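Local structure of alpha-glucosidase (Bacteroides thetaiotaomicron, 5XFM) at residues R509-F514 / Y607-K612; K587-L592 / I632-G637; D538-C543 / G613-T618; Y567-R572 / L580-A585; H465-E470 / G504-R509. The protein hydrolyses glycosides as a family 97 glycoside hydrolase, acting as a bifunctional beta-L-arabinopyranosidase and alpha-galactosidase with a bound calcium ion. The protein carries 1 engineered substitution. All coordinates share one frame; numbering follows the deposited sequence.

Contact 1 (R509-F514 / Y607-K612); sequences RTTDVF and YKDDKK
Thr511 and Asp609 meet tip to tip: the hydroxyl OG1 of Thr511 donates to OD1 of Asp609 at 2.8 Å. It comes to the oxygen from above the carboxylate plane, 37° out of it. With OG1 set between the backbone N and the carbonyl carbon (chi1 65°), the same hydroxyl oxygen also accepts a hydrogen bond from the backbone N of Phe514 at 3.2 Å. Thr511 is therefore the N-cap of helix 512-521, and its OG1 relays the cap to an acidic side chain at the end of strand 603-609. The negative charge close to the helix N-terminus would be expected to interact favourably with the helix dipole. The other carboxylate oxygen, Asp609 OD2, is taken up by the backbone N of Gly637.

Packing is tightest around Val513, whose side chain is directed at the strand. Its CB lies 3.3 Å from Asp609 OD1, and its two methyls divide the backbone between them: CG2 reaches Lys608 O at 3.4 Å, whereas CG1 rests 3.7 Å from Tyr607 O. The ring of Tyr607 leads away from residues 509-514 and stands edge-to-face with Phe546 of helix 541-549. In contrast, the solvent side is loose. Lys608 points away from the helix and is little buried by the contact, and the turn that follows the strand rises clear of residues 509-514. The motif is a threonine N-cap at the start of helix 512-521, tied to the last strand residue across the junction of the TIM-barrel family region and the C-terminal beta domain.

Contact 2 (K587-L592 / I632-G637); sequences KEPLKL and IRPQGG
Leu590 and Ile632 form an antiparallel hydrogen-bonded pair in the two-stranded sheet of strands 590-595 and 627-632, part of the C-terminal beta domain. Both backbone groups of each residue are used. Leu590 N donates to Ile632 O at 2.9 Å, with the donor tilted 31° from the carbonyl plane, and Ile632 N returns a bond of 2.9 Å to Leu590 O, this time in the carbonyl plane. Ile632 O has further partners: Asn584 ND2 also donates to it, and the CA of Pro589 makes a CH...O contact at 3.6 Å. The same amide of Asn584 serves Glu588 O, so one side chain from strand 577-584 holds both segments.

Beyond the pair the chain reverses through a type II beta turn from Arg633 to Gly636, closed by a weak bond from Gly636 N to Arg633 O. Gln635, with positive phi, occupies its third position; its backbone is bonded to Asn584 and Thr511. On the turn, Pro634 faces the other segment and brings its CG to 3.2 Å from Lys587 O. The side chains of Lys587 and Gln635 run side by side, pointing the same way, on the exposed side. Ile632 CG1 is anti to the carbonyl carbon (chi1 -49°), and at the buried end of that branch CD1 touches Leu592 CD2 at 3.6 Å.

Contact 3 (D538-C543 / G613-T618); sequences DVPAVC and GEPELT
Pro540 and Pro615 cross at about a right angle, and their ring carbons provide the closest approach of the contact, CG of Pro540 to CG of Pro615 at 3.6 Å. The CB of Pro540 is also near, 3.9 Å from that same Pro615 CG. One corner of the strand proline is thus pressed against the ring of the loop proline that precedes helix 541-549.

A second kind of contact involves sulfur. Cys543 SG lies 3.7 Å from both CG and CB of Pro615, which puts it alongside the outer bond of the ring. SG stands anti to the carbonyl carbon of Cys543 (chi1 -65°), which directs it to Pro615; Pro615 CG is thus met by Pro540 CG and by Cys543 SG.

The aliphatic contacts are looser. The two methyls of Val542 part between the two residues of the strand, Pro615 and Leu617, whose side chains point toward the helix: CG2 stands 4.4 Å from Pro615 CB, and CG1 is 4.2 Å from Leu617 CB. Val542 and Leu617, the latter exposed, meet at an oblique angle. Glu616, between Pro615 and Leu617, points the other way, as alternation along a strand requires.

The backbone bonds lie apart from the contact: O of Pro540, the N-cap residue, accepts from Cys543 N at 3.0 Å, and Glu616 pairs with Lys608 of the adjacent strand 603-609.

Pro615 also rests on Asp512 and Val513, and Cys543 on Asp512 and Leu516, so the outermost strand 615-621 of the C-terminal sheet packs against the starts of both helices 512-521 and 541-549, while Leu617 leans on Tyr607.

Contact 4 (Y567-R572 / L580-A585); sequences YVVLAR and LAAVNA
Val568 and Val583 are joined by a reciprocal pair of backbone hydrogen bonds, Val568 N to Val583 O at 3.0 Å and Val583 N to Val568 O at 2.9 Å. Two residues along, Leu570 and Ala581 repeat the pattern; the bond from Ala581 N to Leu570 O, at 2.9 Å, is nearly straight, with 174° at the hydrogen. Between these pairs, Val569 faces Ala582 in a non-hydrogen-bonded pair, where the CA of Ala582 comes within 3.0 Å of Val568 O as a CH...O contact.

Side chains alternate between two faces. On one, Val568 and Val583 lie side by side and point the same way, Val568 CG1 meeting Val583 CG2 at 3.6 Å. Each of these methyls sits between its own backbone N and carbonyl carbon (chi1 62° for Val568). On the other face, Val569 spreads both methyls over Ala582 CB, with CG2 at 3.6 Å, and its CG1 reaches Leu580 CD2.

Further out, helix 512-521 covers the face of Val568 and Val583: Phe514 and Leu521 pack on Val583, Val520 on Ala581. Strand 590-595 covers the opposite face, Leu592 and Leu594 reaching Val569. Tyr567 OH is bonded to Asp561, and Arg572 makes a cation-pi contact with Trp554. The result is an antiparallel beta hairpin, buried on both faces within the sheet of the C-terminal domain.

Contact 5 (H465-E470 / G504-R509); sequences HFCDEE and GGTTRR
Arg509 lies side by side with Asp468, its guanidinium almost coplanar with the carboxylate, the planes 11° apart. NE donates to Asp468 OD1 at 3.0 Å, a salt bridge met nearly along the C-O axis of the acceptor and 164° at the hydrogen. The arginine chain is bent at chi2 (-58°), bringing CD alongside the acid; CG, set by chi1, lies 3.3 Å from Asp468 OD1. A water closes the pair on its exposed side, donating to Asp468 OD2 and accepting from Arg509 NH2. Gln464 NE2 also donates to OD1.

Cys467 carries the buried half. It points at the other segment, with CB 3.4 Å from Thr507 O and SG 3.6 Å from Thr506 OG1. The hydroxyl of Thr506 has its hydrogen-bonding partner in Met460 O.

A second water, between Cys467, Glu470 and Arg509, has three partners: it donates to Cys467 O at 2.7 Å and to Glu470 OE1 at 2.6 Å, and it accepts from Arg509 N. It thereby links the end of helix 464-468 to the chain leading toward helix 512-521. Glu470 OE1 is also bonded to Thr510, while the guanidinium of Arg508 has a salt bridge with Asp512.

The short, weakly bonded strand at about 506-507, next to strand 497-498, is thus laid beside helix 464-468, with Met460 of helix 458-462 packing on Cys467 and Glu470.

Overall arrangement
Contact 1 lies between contacts 2 and 3, which reach the neighbouring strands 636-641 and 615-621; its centre is about 10 Å from that of contact 2 and 8 Å from that of contact 3. Contacts 1 and 2 touch through backbone and carboxylate bonds. Contact 4 meets contact 1 where Phe514 packs on Val583, with centres about 13 Å apart, and is tied to contact 2, about 11 Å away between centres, by Asn584. Contact 5 shares Arg509 with contact 1 and lies within the glycoside hydrolase 97 family region, its centre about 16 Å from that of contact 1. Its helix 464-468 follows closely in sequence on helix 458-462, which begins at Glu458, a calcium ligand together with Glu174 and Glu452.

Contact 1 (R509-F514 / Y607-K612)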
# COMPACT_ATOMS: atom_id res chain seq x y z
N ARG A 509 -15.50 11.50 14.63
CA ARG A 509 -14.96 12.76 15.13
C ARG A 509 -14.68 13.77 14.03
O ARG A 509 -14.40 14.94 14.30
CB ARG A 509 -13.67 12.50 15.91
CG ARG A 509 -13.85 11.61 17.10
CD ARG A 509 -14.88 12.20 18.05
NE ARG A 509 -14.79 11.59 19.37
CZ ARG A 509 -15.76 11.60 20.28
NH1 ARG A 509 -16.91 12.20 20.01
NH2 ARG A 509 -15.57 11.02 21.45
N THR A 510 -14.77 13.31 12.78
CA THR A 510 -14.46 14.14 11.62
C THR A 510 -15.72 14.57 10.89
O THR A 510 -16.80 14.02 11.11
CB THR A 510 -13.55 13.38 10.64
OG1 THR A 510 -14.11 12.09 10.38
CG2 THR A 510 -12.16 13.21 11.23
N THR A 511 -15.59 15.57 10.02
CA THR A 511 -16.73 16.12 9.31
C THR A 511 -17.08 15.37 8.02
O THR A 511 -16.29 14.55 7.53
CB THR A 511 -16.50 17.60 8.97
OG1 THR A 511 -15.41 17.71 8.04
CG2 THR A 511 -16.16 18.37 10.23
N ASP A 512 -18.26 15.65 7.48
CA ASP A 512 -18.70 15.02 6.25
C ASP A 512 -17.74 15.36 5.11
O ASP A 512 -17.37 14.49 4.32
CB ASP A 512 -20.12 15.46 5.88
CG ASP A 512 -21.15 15.00 6.89
OD1 ASP A 512 -20.78 14.29 7.84
OD2 ASP A 512 -22.34 15.35 6.73
N VAL A 513 -17.32 16.61 5.04
CA VAL A 513 -16.44 17.04 3.96
C VAL A 513 -15.07 16.39 4.11
O VAL A 513 -14.43 16.04 3.12
CB VAL A 513 -16.32 18.58 3.90
CG1 VAL A 513 -15.33 18.99 2.83
CG2 VAL A 513 -17.67 19.20 3.58
N PHE A 514 -14.63 16.20 5.36
CA PHE A 514 -13.45 15.37 5.64
C PHE A 514 -13.59 14.01 4.96
O PHE A 514 -12.69 13.55 4.25
CB PHE A 514 -13.25 15.20 7.15
CG PHE A 514 -12.08 14.33 7.52
CD1 PHE A 514 -12.17 12.94 7.47
CD2 PHE A 514 -10.89 14.90 7.96
CE1 PHE A 514 -11.10 12.15 7.81
CE2 PHE A 514 -9.81 14.10 8.30
CZ PHE A 514 -9.91 12.73 8.23
N TYR A 607 -16.41 22.20 -1.91
CA TYR A 607 -16.99 21.52 -0.76
C TYR A 607 -16.22 21.96 0.47
O TYR A 607 -15.00 21.85 0.52
CB TYR A 607 -16.93 20.00 -0.92
CG TYR A 607 -17.76 19.47 -2.07
CD1 TYR A 607 -17.30 19.55 -3.38
CD2 TYR A 607 -19.00 18.90 -1.84
CE1 TYR A 607 -18.06 19.07 -4.42
CE2 TYR A 607 -19.76 18.42 -2.88
CZ TYR A 607 -19.29 18.50 -4.17
OH TYR A 607 -20.06 18.02 -5.21
N LYS A 608 -16.95 22.47 1.45
CA LYS A 608 -16.32 23.09 2.61
C LYS A 608 -17.15 22.82 3.87
O LYS A 608 -18.35 22.56 3.78
CB LYS A 608 -16.16 24.59 2.31
CG LYS A 608 -16.11 25.54 3.49
CD LYS A 608 -16.21 26.97 2.99
CE LYS A 608 -16.05 27.97 4.11
NZ LYS A 608 -16.10 29.37 3.59
N ASP A 609 -16.53 22.90 5.04
CA ASP A 609 -17.28 22.83 6.29
C ASP A 609 -17.85 24.21 6.54
O ASP A 609 -17.12 25.20 6.46
CB ASP A 609 -16.40 22.41 7.47
CG ASP A 609 -15.63 21.11 7.22
OD1 ASP A 609 -16.24 20.11 6.79
OD2 ASP A 609 -14.40 21.09 7.46
N ASP A 610 -19.13 24.31 6.86
CA ASP A 610 -19.63 25.63 7.22
C ASP A 610 -19.14 25.88 8.64
O ASP A 610 -18.68 24.96 9.31
CB ASP A 610 -21.16 25.73 7.08
CG ASP A 610 -21.93 24.83 8.05
OD1 ASP A 610 -21.35 24.30 9.01
OD2 ASP A 610 -23.15 24.66 7.82
N LYS A 611 -19.24 27.13 9.09
CA LYS A 611 -18.72 27.51 10.41
C LYS A 611 -19.23 26.62 11.55
O LYS A 611 -18.61 26.55 12.61
CB LYS A 611 -19.02 28.99 10.67
CG LYS A 611 -18.34 29.89 9.63
CD LYS A 611 -17.48 30.96 10.28
CE LYS A 611 -16.14 31.04 9.55
NZ LYS A 611 -15.34 32.23 9.91
N LYS A 612 -20.37 25.97 11.33
CA LYS A 612 -20.96 25.06 12.31
C LYS A 612 -20.46 23.63 12.09
O LYS A 612 -20.72 22.75 12.90
CB LYS A 612 -22.48 25.12 12.22
CG LYS A 612 -23.15 25.75 13.45
CD LYS A 612 -24.64 25.44 13.49
CE LYS A 612 -25.40 26.41 12.58
NZ LYS A 612 -25.38 27.80 13.12

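Contact 2 (K587-L592 / I632-G637)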
# COMPACT_ATOMS: atom_id res chain seq x y z
N LYS A 587 -5.12 20.64 15.89
CA LYS A 587 -6.20 21.12 16.75
C LYS A 587 -6.42 22.63 16.61
O LYS A 587 -7.41 23.17 17.10
CB LYS A 587 -5.97 20.74 18.21
CG LYS A 587 -6.77 19.48 18.59
CD LYS A 587 -6.13 18.65 19.68
CE LYS A 587 -6.35 17.16 19.43
NZ LYS A 587 -6.28 16.76 17.99
N GLU A 588 -5.52 23.30 15.89
CA GLU A 588 -5.77 24.69 15.54
C GLU A 588 -6.17 24.75 14.08
O GLU A 588 -5.76 23.91 13.28
CB GLU A 588 -4.55 25.59 15.79
CG GLU A 588 -4.18 25.82 17.25
CD GLU A 588 -2.81 26.46 17.40
OE1 GLU A 588 -2.18 26.78 16.36
OE2 GLU A 588 -2.38 26.71 18.55
N PRO A 589 -6.97 25.77 13.72
CA PRO A 589 -7.37 25.96 12.32
C PRO A 589 -6.16 26.08 11.41
O PRO A 589 -5.11 26.58 11.82
CB PRO A 589 -8.17 27.26 12.37
CG PRO A 589 -8.71 27.31 13.76
CD PRO A 589 -7.62 26.74 14.61
N LEU A 590 -6.32 25.64 10.17
CA LEU A 590 -5.21 25.55 9.25
C LEU A 590 -5.39 26.52 8.10
O LEU A 590 -6.37 26.44 7.37
CB LEU A 590 -5.08 24.13 8.73
CG LEU A 590 -3.84 23.77 7.93
CD1 LEU A 590 -2.58 23.74 8.79
CD2 LEU A 590 -4.07 22.44 7.25
N LYS A 591 -4.43 27.42 7.94
CA LYS A 591 -4.52 28.44 6.90
C LYS A 591 -3.59 28.14 5.73
O LYS A 591 -2.37 28.04 5.90
CB LYS A 591 -4.20 29.82 7.50
CG LYS A 591 -4.65 31.01 6.65
CD LYS A 591 -5.77 30.64 5.70
CE LYS A 591 -6.28 31.84 4.92
NZ LYS A 591 -7.45 31.48 4.08
N LEU A 592 -4.18 27.99 4.55
CA LEU A 592 -3.43 27.64 3.35
C LEU A 592 -3.47 28.75 2.31
O LEU A 592 -4.54 29.29 1.99
CB LEU A 592 -3.97 26.37 2.69
CG LEU A 592 -3.72 24.95 3.21
CD1 LEU A 592 -3.58 24.91 4.70
CD2 LEU A 592 -4.84 24.04 2.74
N ILE A 632 -9.09 25.58 7.08
CA ILE A 632 -9.67 24.28 7.40
C ILE A 632 -9.72 24.07 8.91
O ILE A 632 -8.69 24.04 9.58
CB ILE A 632 -8.87 23.14 6.74
CG1 ILE A 632 -8.61 23.42 5.26
CG2 ILE A 632 -9.58 21.81 6.94
CD1 ILE A 632 -7.54 22.55 4.64
N ARG A 633 -10.93 23.93 9.43
CA ARG A 633 -11.15 23.63 10.84
C ARG A 633 -10.52 22.29 11.21
O ARG A 633 -10.31 21.44 10.34
CB ARG A 633 -12.65 23.63 11.16
CG ARG A 633 -13.41 22.38 10.76
CD ARG A 633 -14.88 22.52 11.10
NE ARG A 633 -15.16 22.23 12.51
CZ ARG A 633 -16.20 22.71 13.18
NH1 ARG A 633 -17.07 23.50 12.57
NH2 ARG A 633 -16.37 22.39 14.46
N PRO A 634 -10.16 22.12 12.50
CA PRO A 634 -9.69 20.82 12.99
C PRO A 634 -10.69 19.69 12.73
O PRO A 634 -11.90 19.91 12.84
CB PRO A 634 -9.51 21.06 14.49
CG PRO A 634 -9.29 22.54 14.60
CD PRO A 634 -10.19 23.13 13.57
N GLN A 635 -10.17 18.52 12.36
CA GLN A 635 -10.99 17.35 12.02
C GLN A 635 -11.84 17.63 10.78
O GLN A 635 -12.84 16.94 10.54
CB GLN A 635 -11.87 16.93 13.20
CG GLN A 635 -11.12 16.78 14.52
CD GLN A 635 -10.13 15.63 14.51
OE1 GLN A 635 -10.46 14.52 14.08
NE2 GLN A 635 -8.91 15.89 14.95
N GLY A 636 -11.45 18.64 10.01
CA GLY A 636 -12.21 19.03 8.84
C GLY A 636 -11.44 18.88 7.54
O GLY A 636 -10.28 18.46 7.52
N GLY A 637 -12.11 19.25 6.44
CA GLY A 637 -11.55 19.09 5.12
C GLY A 637 -12.16 20.03 4.09
O GLY A 637 -13.14 20.73 4.35

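Contact 3 (D538-C543 / G613-T618)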
# COMPACT_ATOMS: atom_id res chain seq x y z
N ASP A 538 -30.51 10.44 5.85
CA ASP A 538 -29.97 11.21 6.98
C ASP A 538 -28.64 11.91 6.69
O ASP A 538 -27.99 12.42 7.60
CB ASP A 538 -29.83 10.31 8.22
CG ASP A 538 -28.96 9.08 7.97
OD1 ASP A 538 -28.03 9.14 7.13
OD2 ASP A 538 -29.21 8.05 8.63
N VAL A 539 -28.26 11.94 5.42
CA VAL A 539 -27.05 12.65 5.01
C VAL A 539 -27.43 13.74 4.01
O VAL A 539 -28.21 13.49 3.09
CB VAL A 539 -26.02 11.69 4.38
CG1 VAL A 539 -24.82 12.46 3.83
CG2 VAL A 539 -25.59 10.64 5.39
N PRO A 540 -26.92 14.97 4.22
CA PRO A 540 -27.14 16.10 3.31
C PRO A 540 -26.94 15.70 1.85
O PRO A 540 -25.96 15.02 1.54
CB PRO A 540 -26.09 17.12 3.74
CG PRO A 540 -25.87 16.83 5.19
CD PRO A 540 -26.10 15.35 5.38
N ALA A 541 -27.84 16.14 0.98
CA ALA A 541 -27.92 15.66 -0.39
C ALA A 541 -26.63 15.89 -1.17
O ALA A 541 -26.28 15.10 -2.04
CB ALA A 541 -29.09 16.30 -1.12
N VAL A 542 -25.92 16.96 -0.86
CA VAL A 542 -24.70 17.29 -1.59
C VAL A 542 -23.61 16.23 -1.40
O VAL A 542 -22.84 15.94 -2.32
CB VAL A 542 -24.16 18.69 -1.19
CG1 VAL A 542 -25.18 19.76 -1.55
CG2 VAL A 542 -23.83 18.74 0.29
N CYS A 543 -23.57 15.62 -0.21
CA CYS A 543 -22.61 14.56 0.06
C CYS A 543 -22.91 13.31 -0.77
O CYS A 543 -22.03 12.76 -1.44
CB CYS A 543 -22.61 14.21 1.55
SG CYS A 543 -22.03 15.55 2.63
N GLY A 613 -19.75 23.41 10.99
CA GLY A 613 -19.19 22.10 10.68
C GLY A 613 -20.00 21.27 9.70
O GLY A 613 -19.62 20.15 9.37
N GLU A 614 -21.11 21.82 9.21
CA GLU A 614 -21.96 21.10 8.26
C GLU A 614 -21.43 21.26 6.84
O GLU A 614 -20.78 22.26 6.54
CB GLU A 614 -23.41 21.60 8.36
CG GLU A 614 -24.09 21.22 9.66
CD GLU A 614 -24.16 19.72 9.85
OE1 GLU A 614 -24.50 19.01 8.88
OE2 GLU A 614 -23.86 19.24 10.97
N PRO A 615 -21.72 20.29 5.97
CA PRO A 615 -21.19 20.35 4.60
C PRO A 615 -21.86 21.43 3.76
O PRO A 615 -23.08 21.60 3.86
CB PRO A 615 -21.51 18.96 4.03
CG PRO A 615 -22.63 18.45 4.87
CD PRO A 615 -22.47 19.05 6.22
N GLU A 616 -21.08 22.16 2.97
CA GLU A 616 -21.64 23.16 2.09
C GLU A 616 -20.95 23.14 0.73
O GLU A 616 -19.72 23.07 0.64
CB GLU A 616 -21.54 24.57 2.69
CG GLU A 616 -22.20 25.65 1.82
CD GLU A 616 -21.81 27.07 2.20
OE1 GLU A 616 -21.13 27.25 3.23
OE2 GLU A 616 -22.23 28.01 1.49
N LEU A 617 -21.76 23.17 -0.32
CA LEU A 617 -21.28 23.25 -1.69
C LEU A 617 -21.51 24.64 -2.28
O LEU A 617 -22.65 25.08 -2.42
CB LEU A 617 -21.96 22.20 -2.56
CG LEU A 617 -21.73 22.30 -4.07
CD1 LEU A 617 -20.28 22.02 -4.43
CD2 LEU A 617 -22.67 21.36 -4.80
N THR A 618 -20.43 25.32 -2.62
CA THR A 618 -20.51 26.62 -3.26
C THR A 618 -19.63 26.64 -4.50
O THR A 618 -19.16 25.59 -4.95
CB THR A 618 -20.08 27.75 -2.31
OG1 THR A 618 -18.77 27.47 -1.79
CG2 THR A 618 -21.04 27.87 -1.16

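Contact 4 (Y567-R572 / L580-A585)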
# COMPACT_ATOMS: atom_id res chain seq x y z
N TYR A 567 -1.43 17.37 8.45
CA TYR A 567 -2.39 17.79 7.43
C TYR A 567 -1.95 17.31 6.06
O TYR A 567 -0.78 17.01 5.86
CB TYR A 567 -2.58 19.31 7.44
CG TYR A 567 -1.44 20.12 6.88
CD1 TYR A 567 -0.28 20.34 7.63
CD2 TYR A 567 -1.52 20.71 5.63
CE1 TYR A 567 0.77 21.09 7.12
CE2 TYR A 567 -0.49 21.47 5.12
CZ TYR A 567 0.66 21.65 5.87
OH TYR A 567 1.69 22.40 5.37
N VAL A 568 -2.89 17.21 5.13
CA VAL A 568 -2.51 16.76 3.79
C VAL A 568 -3.37 17.40 2.71
O VAL A 568 -4.59 17.51 2.85
CB VAL A 568 -2.56 15.21 3.67
CG1 VAL A 568 -3.95 14.67 3.91
CG2 VAL A 568 -2.04 14.76 2.31
N VAL A 569 -2.70 17.83 1.65
CA VAL A 569 -3.33 18.49 0.50
C VAL A 569 -2.79 17.91 -0.80
O VAL A 569 -1.61 18.12 -1.13
CB VAL A 569 -3.07 20.01 0.49
CG1 VAL A 569 -3.93 20.70 -0.56
CG2 VAL A 569 -3.29 20.62 1.87
N LEU A 570 -3.63 17.18 -1.54
CA LEU A 570 -3.20 16.64 -2.82
C LEU A 570 -4.27 16.74 -3.90
O LEU A 570 -5.47 16.76 -3.62
CB LEU A 570 -2.72 15.18 -2.68
CG LEU A 570 -3.60 14.04 -2.19
CD1 LEU A 570 -4.46 13.43 -3.30
CD2 LEU A 570 -2.68 12.99 -1.59
N ALA A 571 -3.81 16.83 -5.15
CA ALA A 571 -4.70 16.86 -6.30
C ALA A 571 -4.51 15.64 -7.19
O ALA A 571 -3.38 15.23 -7.48
CB ALA A 571 -4.48 18.13 -7.11
N ARG A 572 -5.63 15.06 -7.60
CA ARG A 572 -5.65 13.90 -8.49
C ARG A 572 -6.51 14.18 -9.71
O ARG A 572 -7.58 14.79 -9.60
CB ARG A 572 -6.18 12.66 -7.75
CG ARG A 572 -5.19 12.04 -6.79
CD ARG A 572 -5.76 10.81 -6.08
NE ARG A 572 -4.71 9.84 -5.80
CZ ARG A 572 -4.28 9.52 -4.58
NH1 ARG A 572 -4.79 10.10 -3.51
NH2 ARG A 572 -3.31 8.63 -4.44
N LEU A 580 -9.02 18.40 -6.06
CA LEU A 580 -8.12 18.72 -4.96
C LEU A 580 -8.80 18.38 -3.63
O LEU A 580 -9.95 18.74 -3.39
CB LEU A 580 -7.69 20.18 -4.98
CG LEU A 580 -6.68 20.53 -3.89
CD1 LEU A 580 -5.52 21.31 -4.46
CD2 LEU A 580 -7.33 21.29 -2.75
N ALA A 581 -8.08 17.67 -2.77
CA ALA A 581 -8.61 17.28 -1.48
C ALA A 581 -7.62 17.63 -0.39
O ALA A 581 -6.41 17.43 -0.55
CB ALA A 581 -8.94 15.80 -1.46
N ALA A 582 -8.13 18.17 0.71
CA ALA A 582 -7.28 18.51 1.84
C ALA A 582 -7.98 18.20 3.16
O ALA A 582 -9.18 18.40 3.27
CB ALA A 582 -6.87 19.97 1.79
N VAL A 583 -7.23 17.70 4.13
CA VAL A 583 -7.76 17.57 5.49
C VAL A 583 -6.76 18.00 6.55
O VAL A 583 -5.53 18.01 6.32
CB VAL A 583 -8.20 16.12 5.82
CG1 VAL A 583 -9.32 15.64 4.89
CG2 VAL A 583 -7.01 15.17 5.80
N ASN A 584 -7.30 18.34 7.72
CA ASN A 584 -6.51 18.86 8.83
C ASN A 584 -6.66 18.05 10.12
O ASN A 584 -7.75 17.96 10.69
CB ASN A 584 -6.89 20.32 9.10
CG ASN A 584 -6.21 20.90 10.33
OD1 ASN A 584 -5.11 20.48 10.72
ND2 ASN A 584 -6.85 21.88 10.95
N ALA A 585 -5.55 17.49 10.60
CA ALA A 585 -5.56 16.71 11.84
C ALA A 585 -5.02 17.52 13.02
O ALA A 585 -4.89 16.99 14.12
CB ALA A 585 -4.76 15.43 11.68

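Contact 5 (H465-E470 / G504-R509)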
# COMPACT_ATOMS: atom_id res chain seq x y z
N HIS A 465 -11.16 4.81 20.07
CA HIS A 465 -9.78 5.26 19.93
C HIS A 465 -9.46 5.56 18.47
O HIS A 465 -8.94 6.63 18.16
CB HIS A 465 -8.80 4.20 20.48
CG HIS A 465 -7.36 4.49 20.18
ND1 HIS A 465 -6.65 5.49 20.82
CD2 HIS A 465 -6.50 3.91 19.31
CE1 HIS A 465 -5.41 5.51 20.36
NE2 HIS A 465 -5.29 4.56 19.44
N PHE A 466 -9.82 4.64 17.58
CA PHE A 466 -9.50 4.79 16.17
C PHE A 466 -10.38 5.84 15.47
O PHE A 466 -10.02 6.34 14.41
CB PHE A 466 -9.58 3.44 15.46
CG PHE A 466 -8.52 2.48 15.91
CD1 PHE A 466 -7.18 2.72 15.64
CD2 PHE A 466 -8.86 1.33 16.61
CE1 PHE A 466 -6.20 1.84 16.06
CE2 PHE A 466 -7.88 0.44 17.03
CZ PHE A 466 -6.55 0.70 16.76
N CYS A 467 -11.53 6.15 16.07
CA CYS A 467 -12.29 7.32 15.64
C CYS A 467 -11.55 8.60 16.01
O CYS A 467 -11.54 9.57 15.24
CB CYS A 467 -13.69 7.34 16.26
SG CYS A 467 -14.88 6.22 15.52
N ASP A 468 -10.97 8.62 17.21
CA ASP A 468 -10.26 9.79 17.70
C ASP A 468 -8.97 10.01 16.92
O ASP A 468 -8.49 11.13 16.79
CB ASP A 468 -9.95 9.66 19.20
CG ASP A 468 -11.22 9.63 20.07
OD1 ASP A 468 -12.30 10.01 19.59
OD2 ASP A 468 -11.11 9.24 21.25
N GLU A 469 -8.42 8.92 16.38
CA GLU A 469 -7.14 8.96 15.67
C GLU A 469 -7.29 9.03 14.16
O GLU A 469 -6.29 9.11 13.44
CB GLU A 469 -6.31 7.72 16.03
CG GLU A 469 -5.90 7.61 17.48
CD GLU A 469 -4.71 8.49 17.80
OE1 GLU A 469 -3.62 8.22 17.27
OE2 GLU A 469 -4.88 9.46 18.58
N GLU A 470 -8.53 9.03 13.68
CA GLU A 470 -8.79 8.95 12.25
C GLU A 470 -8.02 9.97 11.42
O GLU A 470 -7.37 9.62 10.42
CB GLU A 470 -10.28 9.11 11.96
CG GLU A 470 -10.58 9.09 10.46
CD GLU A 470 -12.01 9.42 10.12
OE1 GLU A 470 -12.72 10.00 10.98
OE2 GLU A 470 -12.42 9.13 8.98
N GLY A 504 -25.92 4.61 17.88
CA GLY A 504 -25.12 4.00 18.92
C GLY A 504 -23.76 3.57 18.39
O GLY A 504 -23.41 3.88 17.25
N GLY A 505 -23.01 2.83 19.21
CA GLY A 505 -21.67 2.44 18.85
C GLY A 505 -20.72 3.62 18.96
O GLY A 505 -20.95 4.54 19.74
N THR A 506 -19.63 3.58 18.19
CA THR A 506 -18.63 4.64 18.25
C THR A 506 -19.13 5.91 17.57
O THR A 506 -20.14 5.91 16.86
CB THR A 506 -17.30 4.20 17.63
OG1 THR A 506 -17.52 3.82 16.27
CG2 THR A 506 -16.71 3.01 18.38
N THR A 507 -18.40 7.00 17.79
CA THR A 507 -18.79 8.32 17.31
C THR A 507 -17.73 8.90 16.38
O THR A 507 -16.58 9.09 16.80
CB THR A 507 -19.03 9.29 18.49
OG1 THR A 507 -20.06 8.76 19.34
CG2 THR A 507 -19.48 10.66 17.99
N ARG A 508 -18.10 9.16 15.13
CA ARG A 508 -17.20 9.82 14.20
C ARG A 508 -16.79 11.19 14.72
O ARG A 508 -17.63 11.94 15.20
CB ARG A 508 -17.85 9.96 12.82
CG ARG A 508 -17.01 10.79 11.85
CD ARG A 508 -17.55 10.74 10.42
NE ARG A 508 -19.00 10.89 10.34
CZ ARG A 508 -19.61 11.87 9.67
NH1 ARG A 508 -18.89 12.78 9.04
NH2 ARG A 508 -20.94 11.92 9.62
N ARG A 509 -15.50 11.50 14.63
CA ARG A 509 -14.96 12.76 15.13
C ARG A 509 -14.68 13.77 14.03
O ARG A 509 -14.40 14.94 14.30
CB ARG A 509 -13.67 12.50 15.91
CG ARG A 509 -13.85 11.61 17.10
CD ARG A 509 -14.88 12.20 18.05
NE ARG A 509 -14.79 11.59 19.37
CZ ARG A 509 -15.76 11.60 20.28
NH1 ARG A 509 -16.91 12.20 20.01
NH2 ARG A 509 -15.57 11.02 21.45
O HOH W 1 -13.45 10.08 13.45
O HOH W 2 -13.19 9.91 22.63